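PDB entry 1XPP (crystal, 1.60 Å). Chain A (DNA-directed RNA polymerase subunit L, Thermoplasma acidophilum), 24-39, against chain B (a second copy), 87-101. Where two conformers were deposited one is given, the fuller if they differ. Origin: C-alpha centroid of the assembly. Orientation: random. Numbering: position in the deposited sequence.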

ATOM      1  N   THR A  24      28.114 -18.627  11.834  1.00 21.94           N
ATOM      2  CA  THR A  24      28.420 -19.059  10.451  1.00 22.07           C
ATOM      3  C   THR A  24      27.792 -20.423  10.141  1.00 21.22           C
ATOM      4  O   THR A  24      28.029 -21.434  10.828  1.00 21.46           O
ATOM      5  CB  THR A  24      29.967 -19.135  10.228  1.00 22.20           C
ATOM      6  OG1 THR A  24      30.541 -17.888  10.589  1.00 23.71           O
ATOM      7  CG2 THR A  24      30.307 -19.448   8.759  1.00 22.19           C
ATOM      8  N   VAL A  25      26.978 -20.473   9.078  1.00 18.55           N
ATOM      9  CA  VAL A  25      26.283 -21.695   8.717  1.00 18.84           C
ATOM     10  C   VAL A  25      26.567 -22.014   7.272  1.00 17.25           C
ATOM     11  O   VAL A  25      26.385 -21.139   6.406  1.00 18.55           O
ATOM     12  CB  VAL A  25      24.738 -21.593   8.938  1.00 17.94           C
ATOM     13  CG1 VAL A  25      24.063 -22.924   8.689  1.00 19.50           C
ATOM     14  CG2 VAL A  25      24.444 -21.096  10.350  1.00 20.36           C
ATOM     15  N   GLU A  26      27.022 -23.236   7.009  1.00 17.56           N
ATOM     16  CA  GLU A  26      27.251 -23.733   5.656  1.00 18.40           C
ATOM     17  C   GLU A  26      25.942 -24.168   4.999  1.00 18.74           C
ATOM     18  O   GLU A  26      25.233 -25.041   5.512  1.00 19.19           O
ATOM     19  CB  GLU A  26      28.269 -24.881   5.648  1.00 19.16           C
ATOM     20  CG  GLU A  26      28.606 -25.399   4.298  1.00 19.81           C
ATOM     21  CD  GLU A  26      29.466 -26.659   4.322  1.00 25.60           C
ATOM     22  OE1 GLU A  26      29.917 -27.068   5.397  1.00 28.74           O
ATOM     23  OE2 GLU A  26      29.658 -27.249   3.251  1.00 29.40           O
ATOM     24  N   MET A  27      25.636 -23.565   3.856  1.00 17.97           N
ATOM     25  CA  MET A  27      24.388 -23.825   3.154  1.00 17.54           C
ATOM     26  C   MET A  27      24.610 -24.719   1.956  1.00 18.33           C
ATOM     27  O   MET A  27      25.343 -24.363   1.024  1.00 17.65           O
ATOM     28  CB  MET A  27      23.779 -22.498   2.698  1.00 17.86           C
ATOM     29  CG  MET A  27      23.744 -21.441   3.745  1.00 19.42           C
ATOM     30  SD  MET A  27      22.656 -21.796   5.159  1.00 20.02           S
ATOM     31  CE  MET A  27      21.026 -21.735   4.339  1.00 19.82           C
ATOM     32  N   ILE A  28      23.996 -25.900   1.987  1.00 19.49           N
ATOM     33  CA  ILE A  28      24.331 -26.956   1.040  1.00 21.40           C
ATOM     34  C   ILE A  28      23.176 -27.263   0.096  1.00 22.11           C
ATOM     35  O   ILE A  28      22.066 -27.581   0.553  1.00 22.25           O
ATOM     36  CB  ILE A  28      24.761 -28.277   1.771  1.00 21.91           C
ATOM     37  CG1 ILE A  28      25.881 -27.995   2.795  1.00 22.61           C
ATOM     38  CG2 ILE A  28      25.131 -29.356   0.727  1.00 23.53           C
ATOM     39  CD1 ILE A  28      26.119 -29.122   3.855  1.00 24.88           C
ATOM     40  N   ASN A  29      23.448 -27.174  -1.210  1.00 23.01           N
ATOM     41  CA  ASN A  29      22.451 -27.465  -2.245  1.00 24.58           C
ATOM     42  C   ASN A  29      21.234 -26.562  -2.147  1.00 24.11           C
ATOM     43  O   ASN A  29      20.087 -27.006  -2.367  1.00 24.68           O
ATOM     44  CB  ASN A  29      21.994 -28.939  -2.177  1.00 24.98           C
ATOM     45  CG  ASN A  29      23.145 -29.919  -2.302  1.00 30.48           C
ATOM     46  OD1 ASN A  29      23.117 -31.010  -1.710  1.00 35.85           O
ATOM     47  ND2 ASN A  29      24.170 -29.540  -3.046  1.00 31.94           N
ATOM     48  N   TYR A  30      21.467 -25.297  -1.795  1.00 22.28           N
ATOM     49  CA  TYR A  30      20.412 -24.300  -1.873  1.00 22.34           C
ATOM     50  C   TYR A  30      20.510 -23.510  -3.175  1.00 22.70           C
ATOM     51  O   TYR A  30      21.628 -23.251  -3.701  1.00 23.15           O
ATOM     52  CB  TYR A  30      20.455 -23.368  -0.677  1.00 21.73           C
ATOM     53  CG  TYR A  30      19.799 -23.954   0.545  1.00 20.01           C
ATOM     54  CD1 TYR A  30      20.533 -24.613   1.525  1.00 20.72           C
ATOM     55  CD2 TYR A  30      18.410 -23.846   0.717  1.00 21.80           C
ATOM     56  CE1 TYR A  30      19.895 -25.165   2.645  1.00 24.37           C
ATOM     57  CE2 TYR A  30      17.777 -24.386   1.832  1.00 22.36           C
ATOM     58  CZ  TYR A  30      18.515 -25.039   2.791  1.00 24.88           C
ATOM     59  OH  TYR A  30      17.818 -25.566   3.891  1.00 27.66           O
ATOM     60  N   ASP A  31      19.352 -23.129  -3.701  1.00 22.87           N
ATOM     61  CA  ASP A  31      19.295 -22.280  -4.889  1.00 24.10           C
ATOM     62  C   ASP A  31      19.888 -20.922  -4.572  1.00 22.65           C
ATOM     63  O   ASP A  31      19.599 -20.331  -3.538  1.00 23.10           O
ATOM     64  CB  ASP A  31      17.834 -22.092  -5.312  1.00 25.48           C
ATOM     65  CG  ASP A  31      17.643 -22.123  -6.812  1.00 31.11           C
ATOM     66  OD1 ASP A  31      18.438 -21.494  -7.533  1.00 35.67           O
ATOM     67  OD2 ASP A  31      16.675 -22.770  -7.265  1.00 36.66           O
ATOM     68  N   ASN A  32      20.720 -20.386  -5.459  1.00 22.57           N
ATOM     69  CA  ASN A  32      21.319 -19.098  -5.140  0.50 22.46           C
ATOM     70  C   ASN A  32      20.304 -17.968  -5.021  1.00 22.39           C
ATOM     71  O   ASN A  32      20.525 -17.055  -4.266  1.00 22.13           O
ATOM     72  CB  ASN A  32      22.490 -18.741  -6.062  0.50 23.48           C
ATOM     73  CG  ASN A  32      22.048 -18.044  -7.321  0.50 23.45           C
ATOM     74  OD1 ASN A  32      22.096 -16.825  -7.405  0.50 24.39           O
ATOM     75  ND2 ASN A  32      21.609 -18.816  -8.310  0.50 26.87           N
ATOM     76  N   THR A  33      19.169 -18.045  -5.723  1.00 22.28           N
ATOM     77  CA  THR A  33      18.136 -17.017  -5.543  1.00 21.94           C
ATOM     78  C   THR A  33      17.634 -17.015  -4.111  1.00 20.15           C
ATOM     79  O   THR A  33      17.470 -15.954  -3.523  1.00 18.80           O
ATOM     80  CB  THR A  33      16.965 -17.167  -6.531  1.00 22.91           C
ATOM     81  OG1 THR A  33      17.451 -16.887  -7.845  1.00 27.50           O
ATOM     82  CG2 THR A  33      15.858 -16.173  -6.235  1.00 23.19           C
ATOM     83  N   LEU A  34      17.412 -18.206  -3.563  1.00 19.41           N
ATOM     84  CA  LEU A  34      16.974 -18.322  -2.177  1.00 18.84           C
ATOM     85  C   LEU A  34      18.018 -17.712  -1.243  1.00 17.80           C
ATOM     86  O   LEU A  34      17.710 -16.942  -0.331  1.00 17.76           O
ATOM     87  CB  LEU A  34      16.730 -19.788  -1.807  1.00 19.25           C
ATOM     88  CG  LEU A  34      16.229 -20.000  -0.363  1.00 23.41           C
ATOM     89  CD1 LEU A  34      15.379 -21.240  -0.246  1.00 27.13           C
ATOM     90  CD2 LEU A  34      17.372 -20.080   0.661  1.00 26.14           C
ATOM     91  N   LEU A  35      19.279 -18.039  -1.481  1.00 17.80           N
ATOM     92  CA  LEU A  35      20.337 -17.523  -0.582  1.00 17.49           C
ATOM     93  C   LEU A  35      20.497 -16.013  -0.664  1.00 17.26           C
ATOM     94  O   LEU A  35      20.748 -15.366   0.336  1.00 17.74           O
ATOM     95  CB  LEU A  35      21.664 -18.194  -0.914  1.00 17.94           C
ATOM     96  CG  LEU A  35      21.680 -19.735  -0.711  1.00 18.76           C
ATOM     97  CD1 LEU A  35      23.066 -20.280  -1.095  1.00 20.95           C
ATOM     98  CD2 LEU A  35      21.340 -20.113   0.708  1.00 19.03           C
ATOM     99  N   ARG A  36      20.313 -15.459  -1.858  1.00 19.05           N
ATOM    100  CA  ARG A  36      20.384 -14.015  -2.028  1.00 19.80           C
ATOM    101  C   ARG A  36      19.239 -13.340  -1.280  1.00 19.14           C
ATOM    102  O   ARG A  36      19.435 -12.364  -0.575  1.00 18.45           O
ATOM    103  CB  ARG A  36      20.350 -13.605  -3.499  1.00 21.65           C
ATOM    104  CG  ARG A  36      20.578 -12.122  -3.671  1.00 26.38           C
ATOM    105  CD  ARG A  36      20.866 -11.722  -5.126  1.00 33.11           C
ATOM    106  NE  ARG A  36      21.171 -10.287  -5.183  1.00 36.33           N
ATOM    107  CZ  ARG A  36      21.535  -9.608  -6.271  1.00 39.38           C
ATOM    108  NH1 ARG A  36      21.653 -10.206  -7.455  1.00 39.79           N
ATOM    109  NH2 ARG A  36      21.789  -8.312  -6.164  1.00 38.48           N
ATOM    110  N   THR A  37      18.036 -13.887  -1.434  1.00 19.39           N
ATOM    111  CA  THR A  37      16.893 -13.331  -0.719  1.00 20.10           C
ATOM    112  C   THR A  37      17.035 -13.395   0.807  1.00 18.58           C
ATOM    113  O   THR A  37      16.668 -12.466   1.496  1.00 18.61           O
ATOM    114  CB  THR A  37      15.579 -13.946  -1.212  1.00 19.87           C
ATOM    115  OG1 THR A  37      15.542 -15.368  -0.963  1.00 23.51           O
ATOM    116  CG2 THR A  37      15.472 -13.729  -2.695  1.00 21.33           C
ATOM    117  N   LEU A  38      17.618 -14.487   1.292  1.00 17.71           N
ATOM    118  CA  LEU A  38      17.866 -14.681   2.707  1.00 18.46           C
ATOM    119  C   LEU A  38      18.745 -13.551   3.226  1.00 19.20           C
ATOM    120  O   LEU A  38      18.397 -12.890   4.210  1.00 19.25           O
ATOM    121  CB  LEU A  38      18.503 -16.048   2.967  1.00 17.81           C
ATOM    122  CG  LEU A  38      18.917 -16.323   4.429  1.00 17.11           C
ATOM    123  CD1 LEU A  38      17.700 -16.231   5.396  1.00 20.17           C
ATOM    124  CD2 LEU A  38      19.608 -17.672   4.534  1.00 19.19           C
ATOM    125  N   VAL A  39      19.884 -13.295   2.567  1.00 19.71           N
ATOM    126  CA  VAL A  39      20.738 -12.227   3.098  1.00 21.49           C
ATOM    127  C   VAL A  39      20.135 -10.852   2.959  1.00 21.59           C
ATOM    128  O   VAL A  39      20.256 -10.044   3.879  1.00 23.07           O
ATOM    129  CB  VAL A  39      22.187 -12.251   2.537  1.00 21.88           C
ATOM    130  CG1 VAL A  39      22.939 -13.410   3.184  1.00 26.54           C
ATOM    131  CG2 VAL A  39      22.224 -12.280   0.980  1.00 23.23           C
TER
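Chain B (87-101) KLYEDLGTQFQKEFQ

Two hydroxyl contacts pin the chain B helix to chain A. The phenol of A:Tyr30 donates a very short hydrogen bond to the side-chain amide of B:Gln95, with A:Tyr30 OH 2.3 Å from B:Gln95 OE1; the oxygen lies at the ring edge, near its plane, and B:Gln95 NE2 is satisfied elsewhere in the structure. Six residues earlier in chain B, B:Tyr89 OH and A:Thr37 OG1 are hydrogen-bonded at 2.5 Å. A:Thr37, with chi1 in p, also turns its hydroxyl back on its own helix, where A:Thr37 OG1 donates to A:Leu34 O at 2.8 Å.

Chain B is helical throughout 87-101. It runs against the direction of strand 24-28, at 139° with 11.5 Å between axes, and crosses helix 32-39 at -68° with a closest approach of 11.7 Å. As chain A advances from strand to helix its partners step back along chain B: CA of A:Val25 is 8.9 Å from CA of B:Phe96, CA of A:Tyr30 is 9.2 Å from CA of B:Leu92, and CA of A:Leu34 is 8.1 Å from CA of B:Tyr89.

Between the polar contacts the packing is apolar and centres on B:Leu92, which points toward chain A. B:Leu92 CD1 meets A:Tyr30 CE2 at 3.6 Å and A:Met27 CE at 3.7 Å, while B:Leu92 CD2 lies 3.7 Å from A:Leu34 CD2. A:Leu34 also reaches B:Tyr89, CG to CE2 at 4.1 Å. One turn beyond B:Leu92, A:Met27 CE lies 3.6 Å from B:Phe96 CZ, and A:Leu38 CD2 sits at the ring edge 4.0 Å from B:Phe96 CE2. Farthest along the helix, A:Val25 CG2 approaches the edge of B:Phe100 at CE1, 4.3 Å away.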

ATOM      1  N   LYS B  87       6.923 -23.356   0.593  1.00 15.44           N
ATOM      2  CA  LYS B  87       7.581 -24.570   1.101  1.00 15.99           C
ATOM      3  C   LYS B  87       9.073 -24.390   1.220  1.00 15.70           C
ATOM      4  O   LYS B  87       9.672 -24.797   2.204  1.00 16.21           O
ATOM      5  CB  LYS B  87       7.274 -25.757   0.205  1.00 16.31           C
ATOM      6  CG  LYS B  87       7.983 -27.023   0.638  1.00 19.09           C
ATOM      7  CD  LYS B  87       7.588 -28.204  -0.213  1.00 22.87           C
ATOM      8  CE  LYS B  87       8.457 -29.430   0.133  1.00 26.96           C
ATOM      9  NZ  LYS B  87       8.504 -29.670   1.610  1.00 26.61           N
ATOM     10  N   LEU B  88       9.684 -23.763   0.216  1.00 16.54           N
ATOM     11  CA  LEU B  88      11.142 -23.574   0.230  1.00 16.06           C
ATOM     12  C   LEU B  88      11.574 -22.796   1.474  1.00 16.22           C
ATOM     13  O   LEU B  88      12.525 -23.198   2.157  1.00 17.52           O
ATOM     14  CB  LEU B  88      11.640 -22.837  -1.046  1.00 17.92           C
ATOM     15  CG  LEU B  88      11.736 -23.696  -2.314  1.00 20.13           C
ATOM     16  CD1 LEU B  88      11.924 -22.754  -3.525  1.00 21.74           C
ATOM     17  CD2 LEU B  88      12.929 -24.648  -2.216  1.00 23.34           C
ATOM     18  N   TYR B  89      10.884 -21.706   1.785  1.00 15.02           N
ATOM     19  CA  TYR B  89      11.252 -20.883   2.928  1.00 16.11           C
ATOM     20  C   TYR B  89      10.854 -21.553   4.252  1.00 15.83           C
ATOM     21  O   TYR B  89      11.597 -21.477   5.246  1.00 17.04           O
ATOM     22  CB  TYR B  89      10.675 -19.473   2.801  1.00 15.92           C
ATOM     23  CG  TYR B  89      11.387 -18.648   1.728  1.00 16.41           C
ATOM     24  CD1 TYR B  89      10.750 -18.350   0.520  1.00 19.16           C
ATOM     25  CD2 TYR B  89      12.680 -18.157   1.943  1.00 18.47           C
ATOM     26  CE1 TYR B  89      11.370 -17.598  -0.469  1.00 19.48           C
ATOM     27  CE2 TYR B  89      13.321 -17.383   0.931  1.00 19.68           C
ATOM     28  CZ  TYR B  89      12.659 -17.117  -0.253  1.00 23.65           C
ATOM     29  OH  TYR B  89      13.251 -16.351  -1.251  1.00 24.68           O
ATOM     30  N   GLU B  90       9.734 -22.272   4.255  1.00 16.26           N
ATOM     31  CA  GLU B  90       9.337 -22.984   5.460  1.00 16.78           C
ATOM     32  C   GLU B  90      10.339 -24.066   5.791  1.00 17.81           C
ATOM     33  O   GLU B  90      10.788 -24.186   6.953  1.00 17.72           O
ATOM     34  CB  GLU B  90       7.962 -23.594   5.228  1.00 17.13           C
ATOM     35  CG  GLU B  90       6.808 -22.590   5.260  1.00 18.35           C
ATOM     36  CD  GLU B  90       5.528 -23.171   4.614  1.00 20.63           C
ATOM     37  OE1 GLU B  90       4.496 -22.464   4.597  1.00 21.92           O
ATOM     38  OE2 GLU B  90       5.549 -24.310   4.113  1.00 20.78           O
ATOM     39  N   ASP B  91      10.738 -24.821   4.762  1.00 16.90           N
ATOM     40  CA  ASP B  91      11.723 -25.913   4.943  1.00 17.86           C
ATOM     41  C   ASP B  91      13.083 -25.336   5.365  1.00 18.20           C
ATOM     42  O   ASP B  91      13.797 -25.918   6.203  1.00 18.64           O
ATOM     43  CB  ASP B  91      11.891 -26.718   3.676  1.00 18.21           C
ATOM     44  CG  ASP B  91      10.684 -27.612   3.360  1.00 20.38           C
ATOM     45  OD1 ASP B  91       9.762 -27.748   4.210  1.00 22.75           O
ATOM     46  OD2 ASP B  91      10.690 -28.205   2.274  1.00 21.12           O
ATOM     47  N   LEU B  92      13.451 -24.199   4.773  1.00 16.96           N
ATOM     48  CA  LEU B  92      14.674 -23.514   5.216  1.00 16.46           C
ATOM     49  C   LEU B  92      14.640 -23.248   6.735  1.00 17.33           C
ATOM     50  O   LEU B  92      15.649 -23.516   7.436  1.00 16.65           O
ATOM     51  CB  LEU B  92      14.844 -22.190   4.450  1.00 16.75           C
ATOM     52  CG  LEU B  92      16.040 -21.306   4.804  1.00 16.35           C
ATOM     53  CD1 LEU B  92      17.367 -22.031   4.545  1.00 16.19           C
ATOM     54  CD2 LEU B  92      15.970 -19.997   4.077  1.00 17.45           C
ATOM     55  N   GLY B  93      13.511 -22.719   7.224  1.00 16.52           N
ATOM     56  CA  GLY B  93      13.302 -22.469   8.665  1.00 17.59           C
ATOM     57  C   GLY B  93      13.374 -23.727   9.505  1.00 17.55           C
ATOM     58  O   GLY B  93      14.021 -23.717  10.555  1.00 17.73           O
ATOM     59  N   THR B  94      12.735 -24.808   9.053  1.00 17.29           N
ATOM     60  CA  THR B  94      12.798 -26.113   9.740  1.00 18.56           C
ATOM     61  C   THR B  94      14.233 -26.553   9.903  1.00 19.45           C
ATOM     62  O   THR B  94      14.659 -26.931  11.015  1.00 20.26           O
ATOM     63  CB  THR B  94      11.991 -27.165   9.011  1.00 19.13           C
ATOM     64  OG1 THR B  94      10.650 -26.678   8.958  1.00 19.98           O
ATOM     65  CG2 THR B  94      12.038 -28.530   9.765  1.00 20.68           C
ATOM     66  N   GLN B  95      14.997 -26.447   8.822  1.00 18.93           N
ATOM     67  CA  GLN B  95      16.398 -26.893   8.848  1.00 19.08           C
ATOM     68  C   GLN B  95      17.264 -26.070   9.766  1.00 19.71           C
ATOM     69  O   GLN B  95      18.072 -26.634  10.519  1.00 20.33           O
ATOM     70  CB  GLN B  95      16.971 -26.866   7.433  1.00 20.67           C
ATOM     71  CG  GLN B  95      16.419 -27.971   6.580  1.00 19.29           C
ATOM     72  CD  GLN B  95      17.326 -28.395   5.459  1.00 28.35           C
ATOM     73  OE1 GLN B  95      18.157 -27.614   4.971  1.00 31.19           O
ATOM     74  NE2 GLN B  95      17.190 -29.650   5.042  1.00 29.20           N
ATOM     75  N   PHE B  96      17.136 -24.749   9.688  1.00 18.90           N
ATOM     76  CA  PHE B  96      17.809 -23.839  10.614  1.00 19.60           C
ATOM     77  C   PHE B  96      17.463 -24.169  12.057  1.00 20.08           C
ATOM     78  O   PHE B  96      18.367 -24.357  12.862  1.00 21.96           O
ATOM     79  CB  PHE B  96      17.489 -22.370  10.351  1.00 19.66           C
ATOM     80  CG  PHE B  96      18.401 -21.669   9.345  1.00 21.13           C
ATOM     81  CD1 PHE B  96      19.789 -21.587   9.550  1.00 20.65           C
ATOM     82  CD2 PHE B  96      17.845 -21.013   8.245  1.00 16.95           C
ATOM     83  CE1 PHE B  96      20.623 -20.888   8.640  1.00 18.35           C
ATOM     84  CE2 PHE B  96      18.663 -20.313   7.337  1.00 16.98           C
ATOM     85  CZ  PHE B  96      20.065 -20.250   7.527  1.00 18.37           C
ATOM     86  N   GLN B  97      16.180 -24.018  12.413  0.50 18.91           N
ATOM     87  CA  GLN B  97      15.767 -24.030  13.828  0.50 17.90           C
ATOM     88  C   GLN B  97      16.222 -25.308  14.476  0.50 17.00           C
ATOM     89  O   GLN B  97      16.595 -25.338  15.657  0.50 16.35           O
ATOM     90  CB  GLN B  97      14.247 -23.888  13.974  0.50 17.61           C
ATOM     91  CG  GLN B  97      13.740 -22.464  13.840  0.50 17.65           C
ATOM     92  CD  GLN B  97      14.325 -21.512  14.889  0.50 17.54           C
ATOM     93  OE1 GLN B  97      15.081 -20.622  14.551  0.50 16.60           O
ATOM     94  NE2 GLN B  97      13.978 -21.708  16.153  0.50 17.81           N
ATOM     95  N   LYS B  98      16.198 -26.376  13.693  0.50 16.89           N
ATOM     96  CA  LYS B  98      16.605 -27.655  14.220  0.50 17.31           C
ATOM     97  C   LYS B  98      18.065 -27.559  14.554  0.50 17.13           C
ATOM     98  O   LYS B  98      18.523 -28.041  15.601  0.50 18.28           O
ATOM     99  CB  LYS B  98      16.409 -28.761  13.203  0.50 17.34           C
ATOM    100  CG  LYS B  98      16.559 -30.140  13.806  0.50 20.04           C
ATOM    101  CD  LYS B  98      16.991 -31.153  12.775  0.50 22.23           C
ATOM    102  CE  LYS B  98      15.932 -31.362  11.705  0.50 22.78           C
ATOM    103  NZ  LYS B  98      16.281 -32.543  10.866  0.50 22.68           N
ATOM    104  N   GLU B  99      18.798 -26.942  13.634  0.50 16.28           N
ATOM    105  CA  GLU B  99      20.240 -26.909  13.742  0.50 15.20           C
ATOM    106  C   GLU B  99      20.668 -26.013  14.869  0.50 15.67           C
ATOM    107  O   GLU B  99      21.604 -26.338  15.582  0.50 15.41           O
ATOM    108  CB  GLU B  99      20.871 -26.459  12.422  0.50 15.52           C
ATOM    109  CG  GLU B  99      22.393 -26.239  12.474  0.50 15.74           C
ATOM    110  CD  GLU B  99      23.195 -27.456  12.888  0.50 17.04           C
ATOM    111  OE1 GLU B  99      24.433 -27.349  12.939  0.50 17.02           O
ATOM    112  OE2 GLU B  99      22.619 -28.525  13.155  0.50 19.65           O
ATOM    113  N   PHE B 100      20.009 -24.873  15.040  0.50 14.20           N
ATOM    114  CA  PHE B 100      20.366 -24.026  16.157  0.50 15.30           C
ATOM    115  C   PHE B 100      20.155 -24.793  17.470  0.50 15.22           C
ATOM    116  O   PHE B 100      21.044 -24.830  18.315  0.50 15.58           O
ATOM    117  CB  PHE B 100      19.529 -22.751  16.165  0.50 14.91           C
ATOM    118  CG  PHE B 100      19.747 -21.848  14.976  0.50 14.93           C
ATOM    119  CD1 PHE B 100      20.972 -21.811  14.318  0.50 15.62           C
ATOM    120  CD2 PHE B 100      18.721 -20.991  14.540  0.50 16.09           C
ATOM    121  CE1 PHE B 100      21.179 -20.955  13.220  0.50 18.58           C
ATOM    122  CE2 PHE B 100      18.922 -20.133  13.476  0.50 17.96           C
ATOM    123  CZ  PHE B 100      20.148 -20.117  12.812  0.50 17.63           C
ATOM    124  N   GLN B 101      18.983 -25.408  17.629  0.50 15.95           N
ATOM    125  CA  GLN B 101      18.687 -26.149  18.860  0.50 18.06           C
ATOM    126  C   GLN B 101      19.720 -27.238  19.104  0.50 18.91           C
ATOM    127  O   GLN B 101      20.220 -27.381  20.226  0.50 20.11           O
ATOM    128  CB  GLN B 101      17.262 -26.742  18.825  0.50 17.62           C
ATOM    129  CG  GLN B 101      16.800 -27.366  20.165  0.50 20.59           C
ATOM    130  CD  GLN B 101      15.284 -27.541  20.295  0.50 22.26           C
ATOM    131  OE1 GLN B 101      14.531 -27.256  19.369  0.50 25.13           O
ATOM    132  NE2 GLN B 101      14.834 -28.027  21.459  0.50 23.09           N
TER